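Beta subunit of photoactivated adenylyl cyclase (Beggiatoa sp. PS, PDB 5M2A) senses blue light through a flavin-binding BLUF domain and, as a photoactivated adenylyl cyclase, makes cyclic AMP from ATP in response. Local coordinates at residues Gly41-Gln47 and Met96-Asn102; Leu289-Phe295 and Thr328-Lys334; Ser252-Glu258 and Thr270-Val276. The contacts are given in a common frame with arbitrary orientation. Where two conformers were deposited one is given. Numbering follows the deposited sequence.

Contact 1. Residues Gly41-Gln47 and Met96-Asn102; sequences GVLLYLQ and MKTINLN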
loop_
_atom_site.group_PDB
_atom_site.type_symbol
_atom_site.label_atom_id
_atom_site.label_comp_id
_atom_site.label_asym_id
_atom_site.label_seq_id
_atom_site.Cartn_x
_atom_site.Cartn_y
_atom_site.Cartn_z
ATOM N N GLY A 41 33.631 1.300 -8.073
ATOM C CA GLY A 41 32.537 1.325 -7.124
ATOM C C GLY A 41 32.961 0.880 -5.745
ATOM O O GLY A 41 34.146 0.728 -5.441
ATOM N N VAL A 42 31.949 0.703 -4.892
ATOM C CA VAL A 42 32.140 0.318 -3.503
ATOM C C VAL A 42 31.113 -0.735 -3.139
ATOM O O VAL A 42 29.980 -0.722 -3.634
ATOM C CB VAL A 42 32.028 1.516 -2.527
ATOM C CG1 VAL A 42 33.140 2.493 -2.762
ATOM C CG2 VAL A 42 30.686 2.209 -2.674
ATOM N N LEU A 43 31.510 -1.653 -2.268
ATOM C CA LEU A 43 30.625 -2.682 -1.735
ATOM C C LEU A 43 30.692 -2.606 -0.219
ATOM O O LEU A 43 31.756 -2.829 0.366
ATOM C CB LEU A 43 31.025 -4.075 -2.230
ATOM C CG LEU A 43 30.246 -5.259 -1.654
ATOM C CD1 LEU A 43 28.776 -5.174 -2.062
ATOM C CD2 LEU A 43 30.877 -6.576 -2.107
ATOM N N LEU A 44 29.575 -2.264 0.411
ATOM C CA LEU A 44 29.469 -2.208 1.861
ATOM C C LEU A 44 28.547 -3.319 2.344
ATOM O O LEU A 44 27.560 -3.656 1.688
ATOM C CB LEU A 44 28.915 -0.857 2.334
ATOM C CG LEU A 44 29.871 0.306 2.602
ATOM C CD1 LEU A 44 30.399 0.846 1.308
ATOM C CD2 LEU A 44 29.160 1.401 3.378
ATOM N N TYR A 45 28.868 -3.895 3.498
ATOM C CA TYR A 45 27.915 -4.812 4.103
ATOM C C TYR A 45 27.764 -4.512 5.586
ATOM O O TYR A 45 28.705 -4.080 6.257
ATOM C CB TYR A 45 28.260 -6.291 3.859
ATOM C CG TYR A 45 29.625 -6.760 4.280
ATOM C CD1 TYR A 45 30.750 -6.456 3.524
ATOM C CD2 TYR A 45 29.782 -7.566 5.396
ATOM C CE1 TYR A 45 31.997 -6.909 3.891
ATOM C CE2 TYR A 45 31.026 -8.026 5.774
ATOM C CZ TYR A 45 32.131 -7.696 5.013
ATOM O OH TYR A 45 33.373 -8.155 5.384
ATOM N N LEU A 46 26.543 -4.725 6.073
ATOM C CA LEU A 46 26.167 -4.332 7.426
ATOM C C LEU A 46 24.963 -5.164 7.829
ATOM O O LEU A 46 23.904 -5.042 7.206
ATOM C CB LEU A 46 25.836 -2.834 7.489
ATOM C CG LEU A 46 25.516 -2.256 8.871
ATOM C CD1 LEU A 46 26.714 -2.392 9.803
ATOM C CD2 LEU A 46 25.092 -0.808 8.750
ATOM N N GLN A 47 25.129 -6.011 8.843
ATOM C CA GLN A 47 24.024 -6.760 9.445
ATOM C C GLN A 47 23.199 -7.484 8.380
ATOM O O GLN A 47 21.997 -7.255 8.215
ATOM C CB GLN A 47 23.140 -5.830 10.279
ATOM C CG GLN A 47 23.903 -5.006 11.297
ATOM C CD GLN A 47 24.487 -5.854 12.397
ATOM O OE1 GLN A 47 23.769 -6.603 13.061
ATOM N NE2 GLN A 47 25.800 -5.754 12.593
ATOM N N MET A 96 36.866 -1.954 -7.086
ATOM C CA MET A 96 35.793 -2.328 -6.169
ATOM C C MET A 96 36.324 -2.326 -4.742
ATOM O O MET A 96 37.037 -3.249 -4.334
ATOM C CB MET A 96 35.210 -3.698 -6.524
ATOM C CG MET A 96 34.039 -4.114 -5.629
ATOM S SD MET A 96 32.854 -2.788 -5.317
ATOM C CE MET A 96 32.364 -2.341 -6.985
ATOM N N LYS A 97 36.001 -1.289 -3.985
ATOM C CA LYS A 97 36.422 -1.188 -2.596
ATOM C C LYS A 97 35.369 -1.845 -1.715
ATOM O O LYS A 97 34.196 -1.470 -1.768
ATOM C CB LYS A 97 36.622 0.274 -2.197
ATOM C CG LYS A 97 36.708 0.518 -0.701
ATOM C CD LYS A 97 38.043 0.101 -0.153
ATOM C CE LYS A 97 39.124 1.070 -0.581
ATOM N NZ LYS A 97 40.483 0.588 -0.215
ATOM N N THR A 98 35.777 -2.833 -0.925
ATOM C CA THR A 98 34.869 -3.521 -0.012
ATOM C C THR A 98 35.052 -2.967 1.392
ATOM O O THR A 98 36.177 -2.902 1.896
ATOM C CB THR A 98 35.110 -5.032 -0.013
ATOM O OG1 THR A 98 34.834 -5.558 -1.316
ATOM C CG2 THR A 98 34.206 -5.720 1.019
ATOM N N ILE A 99 33.950 -2.580 2.021
ATOM C CA ILE A 99 33.967 -1.998 3.356
ATOM C C ILE A 99 33.071 -2.849 4.244
ATOM O O ILE A 99 31.862 -2.944 4.002
ATOM C CB ILE A 99 33.496 -0.537 3.340
ATOM C CG1 ILE A 99 34.379 0.296 2.406
ATOM C CG2 ILE A 99 33.521 0.037 4.744
ATOM C CD1 ILE A 99 33.932 1.730 2.264
ATOM N N ASN A 100 33.661 -3.470 5.264
ATOM C CA ASN A 100 32.898 -4.220 6.261
ATOM C C ASN A 100 32.503 -3.258 7.372
ATOM O O ASN A 100 33.268 -3.032 8.315
ATOM C CB ASN A 100 33.704 -5.389 6.811
ATOM C CG ASN A 100 32.918 -6.209 7.812
ATOM O OD1 ASN A 100 31.747 -5.927 8.075
ATOM N ND2 ASN A 100 33.545 -7.245 8.356
ATOM N N LEU A 101 31.296 -2.700 7.272
ATOM C CA LEU A 101 30.859 -1.725 8.258
ATOM C C LEU A 101 30.629 -2.344 9.633
ATOM O O LEU A 101 30.641 -1.615 10.628
ATOM C CB LEU A 101 29.592 -1.021 7.768
ATOM C CG LEU A 101 29.550 0.484 8.062
ATOM C CD1 LEU A 101 30.763 1.173 7.469
ATOM C CD2 LEU A 101 28.269 1.124 7.541
ATOM N N ASN A 102 30.435 -3.665 9.715
ATOM C CA ASN A 102 30.302 -4.305 11.021
ATOM C C ASN A 102 31.568 -4.134 11.852
ATOM O O ASN A 102 31.497 -3.920 13.067
ATOM C CB ASN A 102 29.986 -5.798 10.874
ATOM C CG ASN A 102 28.772 -6.067 10.013
ATOM O OD1 ASN A 102 27.646 -5.689 10.355
ATOM N ND2 ASN A 102 28.990 -6.753 8.898
#

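Contact 2. Residues Leu289-Phe295 and Thr328-Lys334; sequences LPYALAF and TVNEAQK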
loop_
_atom_site.group_PDB
_atom_site.type_symbol
_atom_site.label_atom_id
_atom_site.label_comp_id
_atom_site.label_asym_id
_atom_site.label_seq_id
_atom_site.Cartn_x
_atom_site.Cartn_y
_atom_site.Cartn_z
ATOM N N LEU A 289 -22.357 -19.693 -10.237
ATOM C CA LEU A 289 -21.936 -20.437 -11.405
ATOM C C LEU A 289 -21.316 -21.773 -11.011
ATOM O O LEU A 289 -20.734 -21.905 -9.928
ATOM C CB LEU A 289 -20.910 -19.639 -12.221
ATOM C CG LEU A 289 -21.362 -18.271 -12.711
ATOM C CD1 LEU A 289 -20.190 -17.541 -13.345
ATOM C CD2 LEU A 289 -22.501 -18.427 -13.699
ATOM N N PRO A 290 -21.406 -22.774 -11.874
ATOM C CA PRO A 290 -20.734 -24.050 -11.594
ATOM C C PRO A 290 -19.255 -24.014 -11.952
ATOM O O PRO A 290 -18.641 -25.059 -12.187
ATOM C CB PRO A 290 -21.509 -25.048 -12.466
ATOM C CG PRO A 290 -22.034 -24.221 -13.593
ATOM C CD PRO A 290 -22.313 -22.859 -13.037
ATOM N N TYR A 291 -18.677 -22.810 -11.976
ATOM C CA TYR A 291 -17.268 -22.586 -12.257
ATOM C C TYR A 291 -16.720 -21.562 -11.276
ATOM O O TYR A 291 -17.408 -20.609 -10.904
ATOM C CB TYR A 291 -17.040 -22.054 -13.686
ATOM C CG TYR A 291 -17.575 -22.979 -14.743
ATOM C CD1 TYR A 291 -18.908 -22.936 -15.119
ATOM C CD2 TYR A 291 -16.748 -23.912 -15.349
ATOM C CE1 TYR A 291 -19.407 -23.791 -16.072
ATOM C CE2 TYR A 291 -17.241 -24.784 -16.304
ATOM C CZ TYR A 291 -18.568 -24.712 -16.661
ATOM O OH TYR A 291 -19.068 -25.561 -17.609
ATOM N N ALA A 292 -15.458 -21.744 -10.899
ATOM C CA ALA A 292 -14.790 -20.884 -9.924
ATOM C C ALA A 292 -14.036 -19.722 -10.559
ATOM O O ALA A 292 -13.406 -18.933 -9.837
ATOM C CB ALA A 292 -13.831 -21.719 -9.077
ATOM N N LEU A 293 -14.064 -19.614 -11.885
ATOM C CA LEU A 293 -13.390 -18.554 -12.625
ATOM C C LEU A 293 -14.365 -17.999 -13.651
ATOM O O LEU A 293 -14.983 -18.764 -14.389
ATOM C CB LEU A 293 -12.141 -19.090 -13.331
ATOM C CG LEU A 293 -11.478 -18.195 -14.374
ATOM C CD1 LEU A 293 -10.928 -16.952 -13.693
ATOM C CD2 LEU A 293 -10.375 -18.960 -15.091
ATOM N N ALA A 294 -14.503 -16.681 -13.706
ATOM C CA ALA A 294 -15.345 -16.060 -14.721
ATOM C C ALA A 294 -14.625 -14.869 -15.324
ATOM O O ALA A 294 -13.978 -14.109 -14.603
ATOM C CB ALA A 294 -16.690 -15.604 -14.142
ATOM N N PHE A 295 -14.757 -14.681 -16.639
ATOM C CA PHE A 295 -14.048 -13.577 -17.263
ATOM C C PHE A 295 -14.799 -13.087 -18.495
ATOM O O PHE A 295 -15.775 -13.697 -18.958
ATOM C CB PHE A 295 -12.588 -13.960 -17.582
ATOM C CG PHE A 295 -12.442 -15.233 -18.363
ATOM C CD1 PHE A 295 -12.697 -15.257 -19.727
ATOM C CD2 PHE A 295 -12.021 -16.402 -17.732
ATOM C CE1 PHE A 295 -12.561 -16.431 -20.457
ATOM C CE2 PHE A 295 -11.890 -17.583 -18.460
ATOM C CZ PHE A 295 -12.156 -17.597 -19.811
ATOM N N THR A 328 -15.844 -18.752 -19.237
ATOM C CA THR A 328 -14.974 -19.490 -18.345
ATOM C C THR A 328 -14.208 -20.500 -19.186
ATOM O O THR A 328 -14.306 -20.510 -20.418
ATOM C CB THR A 328 -15.780 -20.151 -17.221
ATOM O OG1 THR A 328 -14.877 -20.733 -16.274
ATOM C CG2 THR A 328 -16.689 -21.236 -17.777
ATOM N N VAL A 329 -13.414 -21.333 -18.520
ATOM C CA VAL A 329 -12.774 -22.468 -19.171
ATOM C C VAL A 329 -13.255 -23.745 -18.498
ATOM O O VAL A 329 -13.614 -23.751 -17.317
ATOM C CB VAL A 329 -11.227 -22.371 -19.154
ATOM C CG1 VAL A 329 -10.757 -21.144 -19.975
ATOM C CG2 VAL A 329 -10.684 -22.291 -17.726
ATOM N N ASN A 330 -13.295 -24.830 -19.281
ATOM C CA ASN A 330 -13.758 -26.111 -18.757
ATOM C C ASN A 330 -12.969 -26.522 -17.516
ATOM O O ASN A 330 -13.531 -27.088 -16.568
ATOM C CB ASN A 330 -13.646 -27.176 -19.848
ATOM C CG ASN A 330 -14.216 -28.518 -19.421
ATOM O OD1 ASN A 330 -13.496 -29.514 -19.336
ATOM N ND2 ASN A 330 -15.513 -28.550 -19.157
ATOM N N GLU A 331 -11.665 -26.240 -17.500
ATOM C CA GLU A 331 -10.821 -26.610 -16.366
ATOM C C GLU A 331 -11.243 -25.938 -15.056
ATOM O O GLU A 331 -10.868 -26.420 -13.981
ATOM C CB GLU A 331 -9.354 -26.262 -16.666
ATOM C CG GLU A 331 -8.716 -27.062 -17.801
ATOM C CD GLU A 331 -8.554 -28.540 -17.473
ATOM O OE1 GLU A 331 -8.244 -28.870 -16.311
ATOM O OE2 GLU A 331 -8.739 -29.378 -18.382
ATOM N N ALA A 332 -12.009 -24.848 -15.109
ATOM C CA ALA A 332 -12.428 -24.147 -13.899
ATOM C C ALA A 332 -13.703 -24.725 -13.290
ATOM O O ALA A 332 -14.204 -24.184 -12.298
ATOM C CB ALA A 332 -12.628 -22.656 -14.179
ATOM N N GLN A 333 -14.239 -25.798 -13.867
ATOM C CA GLN A 333 -15.485 -26.374 -13.382
ATOM C C GLN A 333 -15.342 -26.826 -11.937
ATOM O O GLN A 333 -14.307 -27.375 -11.547
ATOM C CB GLN A 333 -15.889 -27.564 -14.256
ATOM C CG GLN A 333 -17.256 -28.136 -13.940
ATOM C CD GLN A 333 -17.512 -29.457 -14.653
ATOM O OE1 GLN A 333 -16.870 -30.470 -14.358
ATOM N NE2 GLN A 333 -18.451 -29.450 -15.597
ATOM N N LYS A 334 -16.392 -26.592 -11.147
ATOM C CA LYS A 334 -16.412 -26.984 -9.739
ATOM C C LYS A 334 -16.819 -28.445 -9.600
ATOM O O LYS A 334 -17.824 -28.870 -10.179
ATOM C CB LYS A 334 -17.391 -26.111 -8.947
ATOM C CG LYS A 334 -16.968 -24.640 -8.774
ATOM C CD LYS A 334 -18.128 -23.831 -8.197
ATOM C CE LYS A 334 -17.777 -22.359 -7.979
ATOM N NZ LYS A 334 -19.020 -21.550 -7.756
HETATM O O HOH W 1 -19.627 -27.817 -11.727
#

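Contact 3. Residues Ser252-Glu258 and Thr270-Val276; sequences SYGHVIE and TLLGDAV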
loop_
_atom_site.group_PDB
_atom_site.type_symbol
_atom_site.label_atom_id
_atom_site.label_comp_id
_atom_site.label_asym_id
_atom_site.label_seq_id
_atom_site.Cartn_x
_atom_site.Cartn_y
_atom_site.Cartn_z
ATOM N N SER A 252 -11.133 -9.353 -15.961
ATOM C CA SER A 252 -11.678 -8.461 -16.970
ATOM C C SER A 252 -10.520 -7.902 -17.779
ATOM O O SER A 252 -9.353 -8.071 -17.424
ATOM C CB SER A 252 -12.484 -7.321 -16.353
ATOM O OG SER A 252 -11.616 -6.470 -15.628
ATOM N N TYR A 253 -10.855 -7.275 -18.898
ATOM C CA TYR A 253 -9.854 -6.674 -19.768
ATOM C C TYR A 253 -10.360 -5.325 -20.241
ATOM O O TYR A 253 -11.510 -5.210 -20.678
ATOM C CB TYR A 253 -9.563 -7.566 -20.975
ATOM C CG TYR A 253 -8.607 -6.937 -21.959
ATOM C CD1 TYR A 253 -7.285 -6.689 -21.602
ATOM C CD2 TYR A 253 -9.016 -6.597 -23.236
ATOM C CE1 TYR A 253 -6.399 -6.124 -22.501
ATOM C CE2 TYR A 253 -8.131 -6.030 -24.143
ATOM C CZ TYR A 253 -6.829 -5.792 -23.764
ATOM O OH TYR A 253 -5.944 -5.234 -24.662
ATOM N N GLY A 254 -9.512 -4.309 -20.177
ATOM C CA GLY A 254 -9.954 -3.030 -20.693
ATOM C C GLY A 254 -8.917 -1.963 -20.454
ATOM O O GLY A 254 -7.822 -2.225 -19.943
ATOM N N HIS A 255 -9.298 -0.751 -20.846
ATOM C CA HIS A 255 -8.503 0.451 -20.634
ATOM C C HIS A 255 -8.596 0.865 -19.179
ATOM O O HIS A 255 -9.694 1.030 -18.641
ATOM C CB HIS A 255 -9.007 1.594 -21.515
ATOM C CG HIS A 255 -8.991 1.275 -22.971
ATOM N ND1 HIS A 255 -8.588 0.050 -23.456
ATOM C CD2 HIS A 255 -9.335 2.013 -24.048
ATOM C CE1 HIS A 255 -8.681 0.050 -24.773
ATOM N NE2 HIS A 255 -9.132 1.227 -25.156
ATOM N N VAL A 256 -7.451 1.028 -18.537
ATOM C CA VAL A 256 -7.416 1.513 -17.168
ATOM C C VAL A 256 -6.330 2.563 -17.078
ATOM O O VAL A 256 -5.300 2.469 -17.757
ATOM C CB VAL A 256 -7.174 0.390 -16.137
ATOM C CG1 VAL A 256 -8.336 -0.613 -16.154
ATOM C CG2 VAL A 256 -5.864 -0.316 -16.403
ATOM N N ILE A 257 -6.588 3.587 -16.287
ATOM C CA ILE A 257 -5.589 4.600 -16.000
ATOM C C ILE A 257 -4.769 4.094 -14.825
ATOM O O ILE A 257 -5.327 3.693 -13.802
ATOM C CB ILE A 257 -6.250 5.947 -15.683
ATOM C CG1 ILE A 257 -7.096 6.396 -16.874
ATOM C CG2 ILE A 257 -5.191 7.000 -15.336
ATOM C CD1 ILE A 257 -7.895 7.655 -16.600
ATOM N N GLU A 258 -3.449 4.089 -14.976
ATOM C CA GLU A 258 -2.547 3.622 -13.932
ATOM C C GLU A 258 -1.633 4.766 -13.528
ATOM O O GLU A 258 -1.059 5.436 -14.390
ATOM C CB GLU A 258 -1.713 2.422 -14.405
ATOM C CG GLU A 258 -0.650 1.994 -13.394
ATOM C CD GLU A 258 -0.141 0.575 -13.612
ATOM O OE1 GLU A 258 -0.268 -0.255 -12.682
ATOM O OE2 GLU A 258 0.381 0.286 -14.712
ATOM N N THR A 270 -3.138 3.699 -8.070
ATOM C CA THR A 270 -4.485 3.233 -8.295
ATOM C C THR A 270 -4.668 2.841 -9.762
ATOM O O THR A 270 -3.852 3.165 -10.603
ATOM C CB THR A 270 -5.483 4.328 -7.851
ATOM O OG1 THR A 270 -4.995 4.975 -6.671
ATOM C CG2 THR A 270 -6.920 3.808 -7.568
ATOM N N LEU A 271 -5.736 2.113 -10.020
ATOM C CA LEU A 271 -6.122 1.705 -11.340
ATOM C C LEU A 271 -7.549 2.128 -11.442
ATOM O O LEU A 271 -8.336 1.792 -10.626
ATOM C CB LEU A 271 -5.977 0.209 -11.563
ATOM C CG LEU A 271 -4.593 -0.404 -11.501
ATOM C CD1 LEU A 271 -4.720 -1.895 -11.363
ATOM C CD2 LEU A 271 -3.750 -0.037 -12.683
ATOM N N LEU A 272 -7.840 2.893 -12.463
ATOM C CA LEU A 272 -9.158 3.470 -12.692
ATOM C C LEU A 272 -9.689 2.958 -14.013
ATOM O O LEU A 272 -9.018 3.096 -15.040
ATOM C CB LEU A 272 -9.121 4.994 -12.772
ATOM C CG LEU A 272 -8.737 5.929 -11.635
ATOM C CD1 LEU A 272 -8.860 7.357 -12.145
ATOM C CD2 LEU A 272 -9.600 5.716 -10.411
ATOM N N GLY A 273 -10.899 2.424 -14.000
ATOM C CA GLY A 273 -11.560 2.081 -15.242
ATOM C C GLY A 273 -12.623 1.036 -15.017
ATOM O O GLY A 273 -12.657 0.361 -13.991
ATOM N N ASP A 274 -13.488 0.912 -16.028
ATOM C CA ASP A 274 -14.604 -0.031 -15.970
ATOM C C ASP A 274 -14.135 -1.439 -15.652
ATOM O O ASP A 274 -14.822 -2.187 -14.950
ATOM C CB ASP A 274 -15.354 -0.027 -17.300
ATOM C CG ASP A 274 -16.613 0.793 -17.247
ATOM O OD1 ASP A 274 -17.225 0.849 -16.163
ATOM O OD2 ASP A 274 -16.985 1.376 -18.287
ATOM N N ALA A 275 -12.966 -1.821 -16.167
ATOM C CA ALA A 275 -12.494 -3.189 -15.995
ATOM C C ALA A 275 -12.349 -3.559 -14.526
ATOM O O ALA A 275 -12.524 -4.728 -14.164
ATOM C CB ALA A 275 -11.169 -3.373 -16.730
ATOM N N VAL A 276 -12.028 -2.589 -13.663
ATOM C CA VAL A 276 -11.881 -2.902 -12.242
ATOM C C VAL A 276 -13.215 -3.360 -11.665
ATOM O O VAL A 276 -13.301 -4.405 -11.004
ATOM C CB VAL A 276 -11.321 -1.690 -11.476
ATOM C CG1 VAL A 276 -11.281 -1.978 -9.980
ATOM C CG2 VAL A 276 -9.937 -1.321 -11.996
HETATM O O HOH W 2 -11.814 -0.478 -18.268
HETATM O O HOH W 3 -10.164 4.292 -17.986
#

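Contact 1. Residues Gly41-Gln47 and Met96-Asn102
Tyr45 lays its ring over the backbone of Asn100: Asn100 CA sits 4.0 Å from the ring centroid, a CH-pi contact over the face, while CG2 of Thr98 meets the ring edge at CE1, 3.8 Å away. The two segments are neighbouring parallel strands of the BLUF sheet, paired from Val42-Lys97 to Tyr45-Asn100. Lys97 N donates to Gly41 O (3.1 Å), Leu43 N to Lys97 O (2.7 Å), Ile99 N to Leu43 O (2.8 Å) and Tyr45 N to Ile99 O (3.2 Å), so segment 41-47 pairs through Gly41, Leu43 and Tyr45.

Leu43 and Tyr45 lie on the face with helix 20-36 and the flavin. Met96, long and flexible, curls back so that its SD is 3.8 Å from Leu43 CB; both residues line the FMN pocket. Gly41 leaves room for this bend, since a CB there would crowd Met96 CE, and its backbone angles themselves call for glycine. On the other face, apolar Val42, Leu44 and Ile99 suit the interface where they pack on Pro111, Ile112 and Met108 of the second subunit; Leu44 CD1 and Ile99 CD1 are 3.8 Å apart. Leu101 N to Tyr45 O (3.1 Å) is the last backbone rung; then the side-chain OD1 of Asn102 takes the acceptor's place, receiving Gln47 N at 3.0 Å and, weakly, Gln47 NE2 at 2.9 Å.

Contact 2. Residues Leu289-Phe295 and Thr328-Lys334
Lys334 joins the segments twice: its NZ donates to Leu289 O (2.8 Å) and is also held by Thr286 and Thr338, while its backbone N donates to Pro290 O (2.9 Å). One water bridges Pro290 O (3.0 Å) and Lys334 O (2.6 Å). Ala292 N donates to Ala332 O (3.1 Å); together with Lys334 N to Pro290 O, this bond makes Tyr291 and Gln333 a single backbone bridge beyond strand 324-329. Thr328 OG1 donates to Leu293 O at 2.7 Å, a bond its small branched side chain makes while CG2 lies over the Tyr291 ring, 3.6 Å from the centroid, in a CH-pi contact.

Outward from these bonds, the 3-10 turn at 330-332 brings the small Ala332 inward, its CB 3.7 Å from Leu293 CB, and Phe295 CZ reaches Val329 CG1 at 3.8 Å. Leu293 and Phe295 also pack on helix 215-235 of the cyclase domain. All four direct acceptors are carbonyl oxygens, two served by backbone NH groups and two by the side chains of Lys334 and Thr328, so the contact depends largely on main-chain polarity.

Contact 3. Residues Ser252-Glu258 and Thr270-Val276
Segment 252-258, the end of strand 247-258, runs antiparallel to the end of strand 266-272, their axes at 144° and 4.5 Å apart at closest approach. Ile257 and Leu272 form the hydrogen-bonded pair, Ile257 N to Leu272 O at 2.8 Å and Leu272 N to Ile257 O at 3.0 Å; Glu258 and Leu271 form the non-hydrogen-bonded one. At Gly273 segment 270-276 turns into helix 274-285. A CB there would clash with His255 O, and the backbone angles also require glycine. In the gap that opens, a water donates to His255 O (2.6 Å) and accepts from Ala275 N (2.7 Å).

Ala275, small enough to face the strand closely, places CB 4.0 Å from Val256 CG1, and Ser252 OG donates a very short hydrogen bond to Ala275 O (2.4 Å). Ile257 and Leu272 meet through their CB atoms at 4.2 Å.

Ser252 packs on Val278 and Ala279 of helix 274-285, strand 150-161 borders 252-258 as another antiparallel neighbour in the cyclase sheet, and Ile257 and Leu272 pack on Val176 and Gly203 of the second subunit.

In the fold
Along the chain contact 1 comes first, then contact 3, then contact 2. Contact 1 belongs to the BLUF sheet, with its centre 44 Å from that of contact 3 and 53 Å from that of contact 2, on the opposite side of the chain's centre from both. Contacts 2 and 3 share the cyclase sheet, where strands 247-258 and 293-296 are parallel neighbours; helix 274-285 leads from one to the other, and their nearest atoms are about 5 Å apart. Contacts 1 and 3 both touch the second subunit, so dimerisation involves the light-sensing and the catalytic domains alike, consistent with a signal passing between them within a dimer.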